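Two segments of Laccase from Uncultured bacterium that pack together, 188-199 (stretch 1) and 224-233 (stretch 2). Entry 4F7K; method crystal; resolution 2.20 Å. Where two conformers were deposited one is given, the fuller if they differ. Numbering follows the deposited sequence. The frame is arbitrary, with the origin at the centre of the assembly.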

# COMPACT_ATOMS: atom_id res chain seq x y z
N LEU A 188 3.20 5.96 5.50
CA LEU A 188 4.22 5.08 4.99
C LEU A 188 3.54 4.04 4.16
O LEU A 188 2.55 3.44 4.57
CB LEU A 188 4.99 4.37 6.12
CG LEU A 188 6.14 5.09 6.85
CD1 LEU A 188 5.79 6.47 7.37
CD2 LEU A 188 6.63 4.19 8.00
N ILE A 189 4.09 3.82 2.97
CA ILE A 189 3.55 2.83 2.10
C ILE A 189 4.70 2.01 1.55
O ILE A 189 5.62 2.59 0.95
CB ILE A 189 2.79 3.44 0.91
CG1 ILE A 189 1.76 4.47 1.39
CG2 ILE A 189 2.15 2.31 0.11
CD1 ILE A 189 1.05 5.27 0.25
N ASN A 190 4.63 0.69 1.73
CA ASN A 190 5.60 -0.21 1.09
C ASN A 190 5.08 -0.53 -0.30
O ASN A 190 4.10 -1.30 -0.42
CB ASN A 190 5.85 -1.51 1.90
CG ASN A 190 6.87 -2.45 1.21
OD1 ASN A 190 7.27 -2.21 0.07
ND2 ASN A 190 7.30 -3.53 1.90
N VAL A 191 5.66 0.11 -1.33
CA VAL A 191 5.18 -0.07 -2.70
C VAL A 191 6.03 -1.08 -3.47
O VAL A 191 5.78 -1.35 -4.63
CB VAL A 191 5.08 1.26 -3.49
CG1 VAL A 191 4.15 2.25 -2.76
CG2 VAL A 191 6.50 1.90 -3.73
N ALA A 192 7.05 -1.65 -2.82
CA ALA A 192 7.77 -2.79 -3.41
C ALA A 192 6.86 -4.01 -3.62
O ALA A 192 5.90 -4.24 -2.88
CB ALA A 192 8.99 -3.18 -2.55
N THR A 193 7.14 -4.78 -4.65
CA THR A 193 6.35 -5.97 -4.89
C THR A 193 6.97 -7.20 -4.17
O THR A 193 6.31 -8.21 -3.94
CB THR A 193 6.25 -6.25 -6.43
OG1 THR A 193 7.55 -6.19 -7.07
CG2 THR A 193 5.33 -5.25 -7.07
N ASP A 194 8.25 -7.12 -3.84
CA ASP A 194 9.01 -8.34 -3.56
C ASP A 194 9.89 -8.26 -2.36
O ASP A 194 10.63 -9.20 -2.12
CB ASP A 194 9.83 -8.81 -4.79
CG ASP A 194 8.96 -9.36 -5.90
OD1 ASP A 194 8.46 -10.50 -5.76
OD2 ASP A 194 8.75 -8.65 -6.93
N ARG A 195 9.80 -7.17 -1.61
CA ARG A 195 10.68 -6.86 -0.47
C ARG A 195 9.88 -6.50 0.77
O ARG A 195 8.93 -5.71 0.66
CB ARG A 195 11.60 -5.68 -0.80
CG ARG A 195 12.63 -5.98 -1.92
CD ARG A 195 13.54 -7.14 -1.51
NE ARG A 195 14.59 -7.40 -2.50
CZ ARG A 195 15.26 -8.55 -2.56
NH1 ARG A 195 14.97 -9.48 -1.67
NH2 ARG A 195 16.19 -8.77 -3.48
N ILE A 196 10.26 -7.04 1.92
CA ILE A 196 9.68 -6.65 3.19
C ILE A 196 10.66 -5.66 3.82
O ILE A 196 11.85 -5.96 3.92
CB ILE A 196 9.51 -7.85 4.14
CG1 ILE A 196 8.55 -8.89 3.56
CG2 ILE A 196 9.00 -7.39 5.49
CD1 ILE A 196 8.97 -10.32 3.95
N PHE A 197 10.14 -4.54 4.28
CA PHE A 197 10.95 -3.48 4.85
C PHE A 197 10.63 -3.29 6.35
O PHE A 197 9.53 -2.83 6.70
CB PHE A 197 10.66 -2.16 4.12
CG PHE A 197 11.24 -2.10 2.72
CD1 PHE A 197 12.62 -2.11 2.53
CD2 PHE A 197 10.41 -1.99 1.61
CE1 PHE A 197 13.17 -2.06 1.25
CE2 PHE A 197 10.94 -1.92 0.30
CZ PHE A 197 12.34 -1.95 0.13
N PRO A 198 11.59 -3.65 7.23
CA PRO A 198 11.52 -3.05 8.56
C PRO A 198 11.84 -1.58 8.39
O PRO A 198 12.73 -1.24 7.60
CB PRO A 198 12.65 -3.71 9.35
CG PRO A 198 13.43 -4.56 8.38
CD PRO A 198 12.86 -4.36 6.99
N VAL A 199 11.10 -0.72 9.08
CA VAL A 199 11.36 0.71 8.95
C VAL A 199 11.51 1.34 10.32
O VAL A 199 10.55 1.40 11.09
CB VAL A 199 10.24 1.45 8.20
CG1 VAL A 199 10.66 2.91 7.99
CG2 VAL A 199 9.94 0.77 6.84
N GLY A 224 10.32 -1.27 15.98
CA GLY A 224 10.08 -2.58 15.40
C GLY A 224 9.10 -2.63 14.22
O GLY A 224 8.78 -3.71 13.76
N LEU A 225 8.64 -1.48 13.72
CA LEU A 225 7.69 -1.45 12.58
C LEU A 225 8.20 -2.24 11.36
O LEU A 225 9.33 -2.02 10.91
CB LEU A 225 7.35 -0.03 12.13
CG LEU A 225 6.33 0.14 10.98
CD1 LEU A 225 4.91 -0.28 11.37
CD2 LEU A 225 6.34 1.61 10.53
N ILE A 226 7.36 -3.13 10.85
CA ILE A 226 7.65 -3.83 9.61
C ILE A 226 6.52 -3.66 8.62
O ILE A 226 5.36 -3.82 8.98
CB ILE A 226 7.84 -5.35 9.83
CG1 ILE A 226 9.04 -5.62 10.75
CG2 ILE A 226 8.04 -6.04 8.50
CD1 ILE A 226 8.92 -6.93 11.54
N LEU A 227 6.87 -3.31 7.38
CA LEU A 227 5.88 -3.24 6.31
C LEU A 227 6.16 -4.29 5.26
O LEU A 227 7.23 -4.28 4.62
CB LEU A 227 5.84 -1.85 5.67
CG LEU A 227 5.51 -0.70 6.62
CD1 LEU A 227 5.85 0.59 5.90
CD2 LEU A 227 4.03 -0.73 7.07
N ALA A 228 5.22 -5.22 5.10
CA ALA A 228 5.28 -6.13 3.97
C ALA A 228 4.80 -5.42 2.70
O ALA A 228 4.24 -4.32 2.78
CB ALA A 228 4.48 -7.41 4.23
N PRO A 229 4.99 -6.04 1.52
CA PRO A 229 4.57 -5.41 0.26
C PRO A 229 3.13 -4.92 0.33
O PRO A 229 2.28 -5.66 0.78
CB PRO A 229 4.68 -6.57 -0.78
CG PRO A 229 5.74 -7.45 -0.21
CD PRO A 229 5.71 -7.31 1.30
N ALA A 230 2.87 -3.67 -0.10
CA ALA A 230 1.51 -3.08 -0.25
C ALA A 230 0.87 -2.62 1.06
O ALA A 230 -0.18 -2.02 1.05
CB ALA A 230 0.55 -4.03 -1.01
N GLN A 231 1.52 -2.91 2.18
CA GLN A 231 1.07 -2.48 3.52
C GLN A 231 1.39 -1.01 3.79
O GLN A 231 2.37 -0.45 3.25
CB GLN A 231 1.72 -3.36 4.61
CG GLN A 231 1.15 -4.80 4.67
CD GLN A 231 1.61 -5.59 5.89
OE1 GLN A 231 2.67 -5.32 6.43
NE2 GLN A 231 0.80 -6.57 6.33
N ARG A 232 0.55 -0.40 4.60
CA ARG A 232 0.68 1.00 4.98
C ARG A 232 0.70 1.13 6.49
O ARG A 232 0.06 0.31 7.21
CB ARG A 232 -0.51 1.80 4.44
CG ARG A 232 -0.38 2.22 3.02
CD ARG A 232 -1.06 1.26 2.05
NE ARG A 232 -2.49 1.25 2.26
CZ ARG A 232 -3.24 0.16 2.33
NH1 ARG A 232 -2.69 -1.03 2.16
NH2 ARG A 232 -4.55 0.27 2.55
N ALA A 233 1.39 2.15 6.98
CA ALA A 233 1.22 2.55 8.36
C ALA A 233 1.20 4.06 8.42
O ALA A 233 2.03 4.70 7.78
CB ALA A 233 2.29 1.99 9.27

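What holds the two segments in register? Two short antiparallel ladders do so. At one end Leu188 N reaches Ala233 O at 2.9 Å, and Ala233 N returns to Leu188 O at 3.0 Å; at the other, Phe197 N donates to Leu227 O at 2.9 Å and Leu227 N to Phe197 O at 2.8 Å.

What fills the space between the ladders? The CA-to-CB bond of Asn190 points toward stretch 2, and Asn190 ND2 donates to Leu227 O at 2.8 Å. Asn190 ND2 also donates to Arg195 O at 3.0 Å, so one amide ties the loop of its own segment to the neighbouring strand.

Where does Pro229 fit? This bump of the type II turn from Ala228 to Gln231 sits in the hollow of the 192-196 loop. Pro229 CB lies 3.4 Å from Ala192 O, Pro229 CG 3.8 Å from Thr193 O, and Pro229 CD 3.7 Å from Arg195 O and 4.0 Å from Ile196 CG1, so backbone oxygens form much of the socket.

How do the leucines pack? Leu227 CD1 touches both Leu188 CB, at 3.9 Å, and Val199 CG2, at 4.2 Å. Leu188 CD2 also meets Leu225 CD2 at 3.6 Å, extending this apolar patch.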